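Local coordinates for D-3-phosphoglycerate dehydrogenase (Sulfolobus tokodaii, PDB 2EKL), which binds NAD and probably catalyses the NAD-dependent oxidation of D-3-phosphoglycerate that begins serine biosynthesis, at residues 226-231 with 252-257; 232-237 with 258-263; 244-249 with 275-280. All coordinates share one frame; numbering follows the deposited sequence.

How the interactions relate
All three interactions lie in the NAD-binding domain, in or around one parallel sheet of Rossmann type. Interaction 1 pairs strands 226-230 and 251-256. Interaction 2 joins the loops that follow those strands, its centre about 12 Å from that of interaction 1. Interaction 3 sets the end of helix 239-247 against the turn into strand 278-280, about 10 Å from interaction 1 and about 15 Å from interaction 2, centre to centre. Along the chain the first segments come in order (226-231, 232-237, 244-249), and their partners follow in the same order (252-257, 258-263, 275-280). The strand pair carries its loops to NAD, while 258-263 and 275-280 meet the second subunit.

Interaction 1 (226-231 with 252-257); sequences VIIVNT and YAYATD. With NAD (nicotinamide-adenine-dinucleotide), chain B.
T231 and D257 meet at the carboxamide of NAD. Its N7N donates to D257 OD2 at 2.7 Å and to T231 O at 3.2 Å. These two bonds fix the rotation of the amide. D257 OD2 takes a second donor, G285 N, and OD1 has two partners, T281 OG1 and I284 N, so both oxygens are engaged. CG of D257 stands anti to its backbone N (chi1 -177°), which puts this atom 3.8 Å from NAD N7N.

The side chains of N230 and Y254 run alongside each other in the same direction. N230 ND2 donates to Y254 OH at 3.1 Å, with the hydroxyl close to the amide plane. That plane is turned 69° from the ring. The same ND2 also bonds R233 O, and OD1 bonds S232 OG, so the amide has little freedom to flip. T256 OG1 lies 2.9 Å from N230 O and also bonds V258 O.

The backbones pair as parallel strands. I228 N donates to A253 O, A255 N to I228 O, N230 N to A255 O and D257 N to N230 O. At the start, Y252 N reaches V226 O at 2.9 Å by a more bent bond.

Packing follows the alternation of the sheet. I228 CG2 meets Y254 CD1 at 3.8 Å on the face that carries N230 and T256. I227, V229, A253 and A255 lie on the other face. I227 CG1 touches Y252 CD2 at 3.8 Å.

The pair belongs to a beta-alpha-beta unit whose crossover is helix 239-247. Helix 102-118 covers the face of I227 and A255. Strands 199-202 and 278-280 flank the pair in the seven-stranded sheet.

Interaction 2 (232-237 with 258-263); sequences SRAVAV and VFWNEP. With NAD (nicotinamide-adenine-dinucleotide), chain B.
W260 reaches across to A234 and V237 with its indole. From CB the chain goes to CG, which is anti to the carbonyl carbon (chi1 -60°) and there lies 3.9 Å from A234 CB. CD1 lies 3.8 Å from A234 CB. This is a CH-pi contact: A234 CB sits over the five-membered ring, 3.8 Å from its centroid and 7° off the normal. NE1 then donates to V237 O at 3.1 Å. That oxygen is at the edge of the ring, near its plane, with an N-H...O angle of 153°. A234 O is also close to NE1, at 3.0 Å. CZ2 runs beside V237 CB. CZ3 stands over the centre of the F259 ring. An alanine in place of W260 would probably leave V237 O without its indole donor and open a gap over the methyl of A234.

Both segments follow strand ends in the Rossmann-type domain, where loops at the C-terminal edge of the sheet meet the dinucleotide. S232 CA lies 3.5 Å from O4D of NAD, and R233 CG packs near O3D. R233 NH2 forms a salt bridge with D80.

V258 packs nearer the cofactor. Its CG2 rests 3.4 Å from A234 N, and CG1 lies by S232 O. In the loop 258-263, E262 OE2 accepts from F259 N through its anti lone pair. F259 and E262 also pack on F132 of the second subunit.

Interaction 3 (244-249 with 275-280); sequences DYIKKG and HERVIV
I246 lays its CG2 methyl over one face of the H275 ring. The methyl is 3.6 Å from the ring centroid and 17° off the normal, a CH-pi contact. It sits nearest NE2, at 3.4 Å. I246 and H275 run antiparallel past one another. CG2 is anti to the backbone N of I246, while the CG1 branch takes CD1 to V278 CG2 at 3.7 Å. I246 and V278 meet roughly perpendicular to each other.

R277 stretches out to G249. The stronger partner of its NH1 is V251 O. NH1 also gives a weak bond to G249 O at 3.4 Å, and a water that donates to that oxygen meets NH1 weakly.

The contact joins the end of helix 239-247 to the turn leading into strand 278-280, the edge strand of the Rossmann-type sheet in this chain, and to its first residue. G249 closes the helix with a Schellman motif and has positive phi (93°). Its N bonds I246 O. A type I beta turn, closed by V278 N to H275 O, brings H275, R277 and V278 together against I246. Further out, V251 and L272 also pack on I246, and K128 NZ of the second subunit bonds V278 O.

Interaction 1 (226-231 with 252-257)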
loop_
_atom_site.group_PDB
_atom_site.type_symbol
_atom_site.label_atom_id
_atom_site.label_comp_id
_atom_site.label_asym_id
_atom_site.label_seq_id
_atom_site.Cartn_x
_atom_site.Cartn_y
_atom_site.Cartn_z
ATOM N N VAL A 226 4.781 -14.823 -9.819
ATOM C CA VAL A 226 5.099 -14.470 -8.443
ATOM C C VAL A 226 5.396 -12.976 -8.336
ATOM O O VAL A 226 5.881 -12.358 -9.288
ATOM C CB VAL A 226 6.330 -15.276 -7.940
ATOM C CG1 VAL A 226 7.571 -14.901 -8.753
ATOM C CG2 VAL A 226 6.567 -15.017 -6.459
ATOM N N ILE A 227 5.067 -12.399 -7.185
ATOM C CA ILE A 227 5.343 -10.995 -6.907
ATOM C C ILE A 227 6.406 -11.035 -5.816
ATOM O O ILE A 227 6.232 -11.705 -4.794
ATOM C CB ILE A 227 4.101 -10.246 -6.367
ATOM C CG1 ILE A 227 3.055 -10.102 -7.471
ATOM C CG2 ILE A 227 4.508 -8.866 -5.847
ATOM C CD1 ILE A 227 1.745 -9.510 -6.994
ATOM N N ILE A 228 7.517 -10.348 -6.042
ATOM C CA ILE A 228 8.600 -10.330 -5.066
ATOM C C ILE A 228 8.779 -8.926 -4.500
ATOM O O ILE A 228 8.925 -7.967 -5.252
ATOM C CB ILE A 228 9.932 -10.781 -5.715
ATOM C CG1 ILE A 228 9.753 -12.153 -6.371
ATOM C CG2 ILE A 228 11.032 -10.833 -4.666
ATOM C CD1 ILE A 228 10.978 -12.627 -7.174
ATOM N N VAL A 229 8.765 -8.814 -3.174
ATOM C CA VAL A 229 8.926 -7.517 -2.517
ATOM C C VAL A 229 10.208 -7.547 -1.702
ATOM O O VAL A 229 10.503 -8.540 -1.036
ATOM C CB VAL A 229 7.737 -7.209 -1.569
ATOM C CG1 VAL A 229 7.902 -5.819 -0.950
ATOM C CG2 VAL A 229 6.426 -7.282 -2.339
ATOM N N ASN A 230 10.971 -6.462 -1.748
ATOM C CA ASN A 230 12.221 -6.411 -1.004
ATOM C C ASN A 230 12.469 -5.057 -0.348
ATOM O O ASN A 230 12.677 -4.059 -1.032
ATOM C CB ASN A 230 13.392 -6.748 -1.939
ATOM C CG ASN A 230 14.723 -6.877 -1.201
ATOM O OD1 ASN A 230 14.789 -6.750 0.021
ATOM N ND2 ASN A 230 15.790 -7.133 -1.949
ATOM N N THR A 231 12.429 -5.027 0.981
ATOM C CA THR A 231 12.711 -3.797 1.713
ATOM C C THR A 231 13.865 -4.051 2.673
ATOM O O THR A 231 14.112 -3.254 3.574
ATOM C CB THR A 231 11.496 -3.296 2.526
ATOM O OG1 THR A 231 11.058 -4.322 3.424
ATOM C CG2 THR A 231 10.359 -2.902 1.600
ATOM N N TYR A 252 5.905 -11.547 -12.052
ATOM C CA TYR A 252 4.873 -10.564 -12.362
ATOM C C TYR A 252 5.389 -9.167 -12.042
ATOM O O TYR A 252 5.155 -8.211 -12.793
ATOM C CB TYR A 252 3.616 -10.850 -11.534
ATOM C CG TYR A 252 2.459 -9.925 -11.828
ATOM C CD1 TYR A 252 1.661 -10.111 -12.958
ATOM C CD2 TYR A 252 2.163 -8.858 -10.979
ATOM C CE1 TYR A 252 0.593 -9.258 -13.234
ATOM C CE2 TYR A 252 1.096 -7.996 -11.248
ATOM C CZ TYR A 252 0.317 -8.205 -12.375
ATOM O OH TYR A 252 -0.745 -7.370 -12.646
ATOM N N ALA A 253 6.098 -9.051 -10.924
ATOM C CA ALA A 253 6.638 -7.767 -10.514
ATOM C C ALA A 253 7.650 -7.894 -9.388
ATOM O O ALA A 253 7.597 -8.832 -8.586
ATOM C CB ALA A 253 5.495 -6.836 -10.076
ATOM N N TYR A 254 8.583 -6.948 -9.353
ATOM C CA TYR A 254 9.588 -6.875 -8.303
ATOM C C TYR A 254 9.409 -5.476 -7.718
ATOM O O TYR A 254 9.569 -4.474 -8.423
ATOM C CB TYR A 254 11.008 -7.021 -8.867
ATOM C CG TYR A 254 12.102 -6.943 -7.813
ATOM C CD1 TYR A 254 12.224 -7.925 -6.824
ATOM C CD2 TYR A 254 13.022 -5.894 -7.811
ATOM C CE1 TYR A 254 13.238 -7.861 -5.864
ATOM C CE2 TYR A 254 14.037 -5.822 -6.857
ATOM C CZ TYR A 254 14.140 -6.808 -5.888
ATOM O OH TYR A 254 15.148 -6.740 -4.955
ATOM N N ALA A 255 9.036 -5.409 -6.444
ATOM C CA ALA A 255 8.830 -4.127 -5.769
ATOM C C ALA A 255 9.900 -4.004 -4.702
ATOM O O ALA A 255 9.978 -4.838 -3.805
ATOM C CB ALA A 255 7.440 -4.085 -5.138
ATOM N N THR A 256 10.711 -2.954 -4.774
ATOM C CA THR A 256 11.800 -2.818 -3.822
ATOM C C THR A 256 12.076 -1.394 -3.357
ATOM O O THR A 256 11.815 -0.430 -4.074
ATOM C CB THR A 256 13.093 -3.394 -4.440
ATOM O OG1 THR A 256 14.147 -3.371 -3.478
ATOM C CG2 THR A 256 13.513 -2.566 -5.658
ATOM N N ASP A 257 12.600 -1.280 -2.138
ATOM C CA ASP A 257 12.966 0.012 -1.576
ATOM C C ASP A 257 14.495 0.086 -1.597
ATOM O O ASP A 257 15.085 1.102 -1.235
ATOM C CB ASP A 257 12.460 0.128 -0.134
ATOM C CG ASP A 257 12.756 1.484 0.484
ATOM O OD1 ASP A 257 12.426 2.515 -0.145
ATOM O OD2 ASP A 257 13.309 1.523 1.606
HETATM P PA NAD B . 16.000 -8.764 12.246
HETATM O O1A NAD B . 14.989 -8.567 13.301
HETATM O O2A NAD B . 17.430 -8.986 12.710
HETATM O O5B NAD B . 15.491 -9.985 11.341
HETATM C C5B NAD B . 16.295 -10.436 10.261
HETATM C C4B NAD B . 15.894 -12.026 10.112
HETATM O O4B NAD B . 16.312 -12.542 8.838
HETATM C C3B NAD B . 16.463 -12.847 11.318
HETATM O O3B NAD B . 15.444 -13.604 11.968
HETATM C C2B NAD B . 17.595 -13.642 10.657
HETATM O O2B NAD B . 17.994 -14.847 11.265
HETATM C C1B NAD B . 17.019 -13.743 9.293
HETATM N N9A NAD B . 17.998 -14.198 8.255
HETATM C C8A NAD B . 19.323 -13.847 8.041
HETATM N N7A NAD B . 19.806 -14.526 6.974
HETATM C C5A NAD B . 18.813 -15.309 6.492
HETATM C C6A NAD B . 18.681 -16.251 5.397
HETATM N N6A NAD B . 19.699 -16.507 4.591
HETATM N N1A NAD B . 17.432 -16.923 5.174
HETATM C C2A NAD B . 16.294 -16.689 6.013
HETATM N N3A NAD B . 16.418 -15.772 7.083
HETATM C C4A NAD B . 17.652 -15.104 7.307
HETATM O O3 NAD B . 16.038 -7.469 11.289
HETATM P PN NAD B . 14.859 -6.450 10.873
HETATM O O1N NAD B . 13.578 -7.169 10.799
HETATM O O2N NAD B . 14.937 -5.356 11.885
HETATM O O5D NAD B . 15.460 -5.971 9.497
HETATM C C5D NAD B . 15.307 -6.781 8.351
HETATM C C4D NAD B . 15.981 -6.165 7.142
HETATM O O4D NAD B . 15.386 -4.934 6.773
HETATM C C3D NAD B . 17.497 -5.843 7.284
HETATM O O3D NAD B . 18.215 -6.210 6.096
HETATM C C2D NAD B . 17.513 -4.390 7.592
HETATM O O2D NAD B . 18.799 -3.817 7.456
HETATM C C1D NAD B . 16.418 -3.970 6.652
HETATM N N1N NAD B . 15.787 -2.636 6.865
HETATM C C2N NAD B . 15.581 -1.803 5.721
HETATM C C3N NAD B . 14.979 -0.522 5.901
HETATM C C7N NAD B . 14.756 0.345 4.720
HETATM O O7N NAD B . 14.890 1.669 4.901
HETATM N N7N NAD B . 14.440 -0.101 3.513
HETATM C C4N NAD B . 14.595 -0.114 7.279
HETATM C C5N NAD B . 14.811 -0.970 8.431
HETATM C C6N NAD B . 15.417 -2.248 8.211
#

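Interaction 2 (232-237 with 258-263)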
loop_
_atom_site.group_PDB
_atom_site.type_symbol
_atom_site.label_atom_id
_atom_site.label_comp_id
_atom_site.label_asym_id
_atom_site.label_seq_id
_atom_site.Cartn_x
_atom_site.Cartn_y
_atom_site.Cartn_z
ATOM N N SER A 232 14.574 -5.157 2.468
ATOM C CA SER A 232 15.699 -5.505 3.331
ATOM C C SER A 232 17.034 -5.079 2.721
ATOM O O SER A 232 17.513 -3.974 2.987
ATOM C CB SER A 232 15.691 -7.010 3.637
ATOM O OG SER A 232 15.781 -7.800 2.464
ATOM N N ARG A 233 17.639 -5.950 1.917
ATOM C CA ARG A 233 18.909 -5.641 1.265
ATOM C C ARG A 233 18.913 -6.116 -0.185
ATOM O O ARG A 233 18.458 -7.218 -0.490
ATOM C CB ARG A 233 20.082 -6.294 2.000
ATOM C CG ARG A 233 20.502 -5.586 3.275
ATOM C CD ARG A 233 21.967 -5.859 3.564
ATOM N NE ARG A 233 22.445 -5.149 4.746
ATOM C CZ ARG A 233 23.714 -5.131 5.140
ATOM N NH1 ARG A 233 24.634 -5.785 4.441
ATOM N NH2 ARG A 233 24.064 -4.465 6.233
ATOM N N ALA A 234 19.439 -5.284 -1.074
ATOM C CA ALA A 234 19.494 -5.628 -2.487
ATOM C C ALA A 234 20.330 -6.883 -2.735
ATOM O O ALA A 234 19.951 -7.733 -3.538
ATOM C CB ALA A 234 20.058 -4.453 -3.290
ATOM N N VAL A 235 21.456 -7.004 -2.035
ATOM C CA VAL A 235 22.343 -8.155 -2.215
ATOM C C VAL A 235 21.715 -9.512 -1.889
ATOM O O VAL A 235 22.280 -10.553 -2.228
ATOM C CB VAL A 235 23.651 -8.002 -1.387
ATOM C CG1 VAL A 235 24.383 -6.740 -1.806
ATOM C CG2 VAL A 235 23.338 -7.972 0.098
ATOM N N ALA A 236 20.556 -9.504 -1.236
ATOM C CA ALA A 236 19.877 -10.750 -0.899
ATOM C C ALA A 236 19.326 -11.386 -2.174
ATOM O O ALA A 236 18.972 -12.564 -2.189
ATOM C CB ALA A 236 18.738 -10.481 0.085
ATOM N N VAL A 237 19.277 -10.598 -3.244
ATOM C CA VAL A 237 18.760 -11.067 -4.527
ATOM C C VAL A 237 19.778 -10.979 -5.658
ATOM O O VAL A 237 20.504 -9.993 -5.775
ATOM C CB VAL A 237 17.523 -10.244 -4.955
ATOM C CG1 VAL A 237 17.030 -10.704 -6.326
ATOM C CG2 VAL A 237 16.425 -10.387 -3.918
ATOM N N VAL A 258 15.127 -1.003 -2.026
ATOM C CA VAL A 258 16.587 -1.071 -2.077
ATOM C C VAL A 258 17.125 -1.544 -3.430
ATOM O O VAL A 258 16.600 -2.485 -4.035
ATOM C CB VAL A 258 17.127 -2.009 -0.970
ATOM C CG1 VAL A 258 16.754 -1.461 0.400
ATOM C CG2 VAL A 258 16.566 -3.413 -1.157
ATOM N N PHE A 259 18.174 -0.882 -3.906
ATOM C CA PHE A 259 18.782 -1.237 -5.181
ATOM C C PHE A 259 20.274 -1.475 -4.970
ATOM O O PHE A 259 20.888 -0.875 -4.089
ATOM C CB PHE A 259 18.567 -0.118 -6.207
ATOM C CG PHE A 259 17.941 -0.587 -7.493
ATOM C CD1 PHE A 259 16.649 -1.106 -7.505
ATOM C CD2 PHE A 259 18.643 -0.513 -8.695
ATOM C CE1 PHE A 259 16.065 -1.547 -8.692
ATOM C CE2 PHE A 259 18.068 -0.950 -9.886
ATOM C CZ PHE A 259 16.777 -1.468 -9.886
ATOM N N TRP A 260 20.845 -2.364 -5.775
ATOM C CA TRP A 260 22.259 -2.701 -5.672
ATOM C C TRP A 260 23.100 -1.433 -5.672
ATOM O O TRP A 260 24.071 -1.321 -4.923
ATOM C CB TRP A 260 22.624 -3.639 -6.821
ATOM C CG TRP A 260 21.800 -4.899 -6.760
ATOM C CD1 TRP A 260 22.113 -6.055 -6.099
ATOM C CD2 TRP A 260 20.481 -5.084 -7.287
ATOM N NE1 TRP A 260 21.067 -6.947 -6.178
ATOM C CE2 TRP A 260 20.053 -6.377 -6.901
ATOM C CE3 TRP A 260 19.614 -4.285 -8.045
ATOM C CZ2 TRP A 260 18.796 -6.885 -7.246
ATOM C CZ3 TRP A 260 18.363 -4.793 -8.389
ATOM C CH2 TRP A 260 17.968 -6.081 -7.987
ATOM N N ASN A 261 22.702 -0.478 -6.505
ATOM C CA ASN A 261 23.357 0.822 -6.601
ATOM C C ASN A 261 22.238 1.853 -6.689
ATOM O O ASN A 261 21.358 1.749 -7.545
ATOM C CB ASN A 261 24.243 0.903 -7.847
ATOM C CG ASN A 261 25.596 0.247 -7.642
ATOM O OD1 ASN A 261 26.404 0.703 -6.833
ATOM N ND2 ASN A 261 25.847 -0.833 -8.373
ATOM N N GLU A 262 22.271 2.840 -5.798
ATOM C CA GLU A 262 21.244 3.878 -5.762
ATOM C C GLU A 262 21.857 5.261 -5.988
ATOM O O GLU A 262 22.461 5.830 -5.081
ATOM C CB GLU A 262 20.530 3.837 -4.402
ATOM C CG GLU A 262 20.060 2.434 -3.999
ATOM C CD GLU A 262 19.582 2.340 -2.554
ATOM O OE1 GLU A 262 19.827 3.277 -1.770
ATOM O OE2 GLU A 262 18.968 1.311 -2.196
ATOM N N PRO A 263 21.715 5.820 -7.205
ATOM C CA PRO A 263 21.038 5.289 -8.394
ATOM C C PRO A 263 21.864 4.195 -9.065
ATOM O O PRO A 263 23.052 4.045 -8.780
ATOM C CB PRO A 263 20.905 6.515 -9.306
ATOM C CG PRO A 263 21.149 7.695 -8.394
ATOM C CD PRO A 263 22.202 7.183 -7.467
HETATM P PA NAD B . 16.000 -8.764 12.246
HETATM O O1A NAD B . 14.989 -8.567 13.301
HETATM O O2A NAD B . 17.430 -8.986 12.710
HETATM O O5B NAD B . 15.491 -9.985 11.341
HETATM C C5B NAD B . 16.295 -10.436 10.261
HETATM C C4B NAD B . 15.894 -12.026 10.112
HETATM O O4B NAD B . 16.312 -12.542 8.838
HETATM C C3B NAD B . 16.463 -12.847 11.318
HETATM O O3B NAD B . 15.444 -13.604 11.968
HETATM C C2B NAD B . 17.595 -13.642 10.657
HETATM O O2B NAD B . 17.994 -14.847 11.265
HETATM C C1B NAD B . 17.019 -13.743 9.293
HETATM N N9A NAD B . 17.998 -14.198 8.255
HETATM C C8A NAD B . 19.323 -13.847 8.041
HETATM N N7A NAD B . 19.806 -14.526 6.974
HETATM C C5A NAD B . 18.813 -15.309 6.492
HETATM C C6A NAD B . 18.681 -16.251 5.397
HETATM N N6A NAD B . 19.699 -16.507 4.591
HETATM N N1A NAD B . 17.432 -16.923 5.174
HETATM C C2A NAD B . 16.294 -16.689 6.013
HETATM N N3A NAD B . 16.418 -15.772 7.083
HETATM C C4A NAD B . 17.652 -15.104 7.307
HETATM O O3 NAD B . 16.038 -7.469 11.289
HETATM P PN NAD B . 14.859 -6.450 10.873
HETATM O O1N NAD B . 13.578 -7.169 10.799
HETATM O O2N NAD B . 14.937 -5.356 11.885
HETATM O O5D NAD B . 15.460 -5.971 9.497
HETATM C C5D NAD B . 15.307 -6.781 8.351
HETATM C C4D NAD B . 15.981 -6.165 7.142
HETATM O O4D NAD B . 15.386 -4.934 6.773
HETATM C C3D NAD B . 17.497 -5.843 7.284
HETATM O O3D NAD B . 18.215 -6.210 6.096
HETATM C C2D NAD B . 17.513 -4.390 7.592
HETATM O O2D NAD B . 18.799 -3.817 7.456
HETATM C C1D NAD B . 16.418 -3.970 6.652
HETATM N N1N NAD B . 15.787 -2.636 6.865
HETATM C C2N NAD B . 15.581 -1.803 5.721
HETATM C C3N NAD B . 14.979 -0.522 5.901
HETATM C C7N NAD B . 14.756 0.345 4.720
HETATM O O7N NAD B . 14.890 1.669 4.901
HETATM N N7N NAD B . 14.440 -0.101 3.513
HETATM C C4N NAD B . 14.595 -0.114 7.279
HETATM C C5N NAD B . 14.811 -0.970 8.431
HETATM C C6N NAD B . 15.417 -2.248 8.211
#

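Interaction 3 (244-249 with 275-280)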
loop_
_atom_site.group_PDB
_atom_site.type_symbol
_atom_site.label_atom_id
_atom_site.label_comp_id
_atom_site.label_asym_id
_atom_site.label_seq_id
_atom_site.Cartn_x
_atom_site.Cartn_y
_atom_site.Cartn_z
ATOM N N ASP A 244 16.579 -11.755 -15.696
ATOM C CA ASP A 244 16.383 -12.905 -16.568
ATOM C C ASP A 244 14.955 -13.425 -16.432
ATOM O O ASP A 244 14.241 -13.604 -17.426
ATOM C CB ASP A 244 17.387 -14.002 -16.189
ATOM C CG ASP A 244 17.393 -15.165 -17.165
ATOM O OD1 ASP A 244 16.593 -15.154 -18.124
ATOM O OD2 ASP A 244 18.207 -16.094 -16.968
ATOM N N TYR A 245 14.531 -13.658 -15.193
ATOM C CA TYR A 245 13.197 -14.174 -14.938
ATOM C C TYR A 245 12.064 -13.180 -15.171
ATOM O O TYR A 245 10.919 -13.583 -15.375
ATOM C CB TYR A 245 13.142 -14.763 -13.527
ATOM C CG TYR A 245 13.761 -16.140 -13.471
ATOM C CD1 TYR A 245 13.008 -17.277 -13.774
ATOM C CD2 TYR A 245 15.113 -16.306 -13.180
ATOM C CE1 TYR A 245 13.591 -18.546 -13.791
ATOM C CE2 TYR A 245 15.708 -17.572 -13.195
ATOM C CZ TYR A 245 14.938 -18.684 -13.502
ATOM O OH TYR A 245 15.514 -19.932 -13.513
ATOM N N ILE A 246 12.370 -11.888 -15.140
ATOM C CA ILE A 246 11.347 -10.885 -15.416
ATOM C C ILE A 246 11.134 -10.875 -16.932
ATOM O O ILE A 246 9.999 -10.851 -17.418
ATOM C CB ILE A 246 11.782 -9.480 -14.938
ATOM C CG1 ILE A 246 11.661 -9.396 -13.412
ATOM C CG2 ILE A 246 10.921 -8.404 -15.594
ATOM C CD1 ILE A 246 12.055 -8.051 -12.831
ATOM N N LYS A 247 12.232 -10.920 -17.680
ATOM C CA LYS A 247 12.147 -10.925 -19.135
ATOM C C LYS A 247 11.489 -12.195 -19.666
ATOM O O LYS A 247 10.839 -12.165 -20.710
ATOM C CB LYS A 247 13.541 -10.733 -19.740
ATOM C CG LYS A 247 14.102 -9.343 -19.464
ATOM C CD LYS A 247 15.539 -9.185 -19.929
ATOM C CE LYS A 247 15.651 -9.230 -21.441
ATOM N NZ LYS A 247 17.030 -8.874 -21.885
ATOM N N LYS A 248 11.651 -13.303 -18.946
ATOM C CA LYS A 248 11.040 -14.573 -19.341
ATOM C C LYS A 248 9.530 -14.492 -19.128
ATOM O O LYS A 248 8.768 -15.280 -19.690
ATOM C CB LYS A 248 11.591 -15.731 -18.502
ATOM C CG LYS A 248 13.041 -16.085 -18.764
ATOM C CD LYS A 248 13.487 -17.208 -17.842
ATOM C CE LYS A 248 14.920 -17.620 -18.122
ATOM N NZ LYS A 248 15.399 -18.652 -17.165
ATOM N N GLY A 249 9.110 -13.540 -18.300
ATOM C CA GLY A 249 7.696 -13.369 -18.018
ATOM C C GLY A 249 7.232 -14.121 -16.782
ATOM O O GLY A 249 6.039 -14.130 -16.467
ATOM N N HIS A 275 12.274 -1.234 -16.425
ATOM C CA HIS A 275 11.258 -2.222 -16.765
ATOM C C HIS A 275 9.930 -1.922 -16.076
ATOM O O HIS A 275 9.899 -1.551 -14.899
ATOM C CB HIS A 275 11.725 -3.628 -16.383
ATOM C CG HIS A 275 10.970 -4.715 -17.078
ATOM N ND1 HIS A 275 11.461 -5.373 -18.186
ATOM C CD2 HIS A 275 9.738 -5.231 -16.851
ATOM C CE1 HIS A 275 10.567 -6.247 -18.611
ATOM N NE2 HIS A 275 9.513 -6.182 -17.818
ATOM N N GLU A 276 8.835 -2.090 -16.815
ATOM C CA GLU A 276 7.504 -1.821 -16.281
ATOM C C GLU A 276 7.116 -2.725 -15.114
ATOM O O GLU A 276 6.257 -2.366 -14.310
ATOM C CB GLU A 276 6.454 -1.929 -17.395
ATOM C CG GLU A 276 6.452 -3.253 -18.144
ATOM C CD GLU A 276 5.526 -3.239 -19.354
ATOM O OE1 GLU A 276 5.692 -2.357 -20.226
ATOM O OE2 GLU A 276 4.637 -4.109 -19.435
ATOM N N ARG A 277 7.750 -3.890 -15.016
ATOM C CA ARG A 277 7.444 -4.823 -13.932
ATOM C C ARG A 277 8.258 -4.554 -12.669
ATOM O O ARG A 277 8.130 -5.269 -11.672
ATOM C CB ARG A 277 7.671 -6.266 -14.391
ATOM C CG ARG A 277 6.770 -6.680 -15.535
ATOM C CD ARG A 277 6.762 -8.185 -15.726
ATOM N NE ARG A 277 5.810 -8.567 -16.764
ATOM C CZ ARG A 277 5.379 -9.808 -16.965
ATOM N NH1 ARG A 277 5.813 -10.798 -16.196
ATOM N NH2 ARG A 277 4.506 -10.057 -17.932
ATOM N N VAL A 278 9.099 -3.527 -12.710
ATOM C CA VAL A 278 9.913 -3.183 -11.555
ATOM C C VAL A 278 9.406 -1.895 -10.909
ATOM O O VAL A 278 9.252 -0.867 -11.575
ATOM C CB VAL A 278 11.402 -3.033 -11.951
ATOM C CG1 VAL A 278 12.215 -2.521 -10.766
ATOM C CG2 VAL A 278 11.940 -4.386 -12.417
ATOM N N ILE A 279 9.128 -1.982 -9.608
ATOM C CA ILE A 279 8.634 -0.855 -8.814
ATOM C C ILE A 279 9.715 -0.519 -7.791
ATOM O O ILE A 279 10.161 -1.394 -7.049
ATOM C CB ILE A 279 7.320 -1.225 -8.061
ATOM C CG1 ILE A 279 6.171 -1.430 -9.054
ATOM C CG2 ILE A 279 6.955 -0.122 -7.076
ATOM C CD1 ILE A 279 6.235 -2.726 -9.839
ATOM N N VAL A 280 10.126 0.743 -7.739
ATOM C CA VAL A 280 11.191 1.137 -6.828
ATOM C C VAL A 280 10.954 2.417 -6.033
ATOM O O VAL A 280 10.521 3.430 -6.582
ATOM C CB VAL A 280 12.530 1.350 -7.602
ATOM C CG1 VAL A 280 13.672 1.588 -6.614
ATOM C CG2 VAL A 280 12.826 0.159 -8.502
HETATM O O HOH W 1 4.367 -13.020 -14.665
#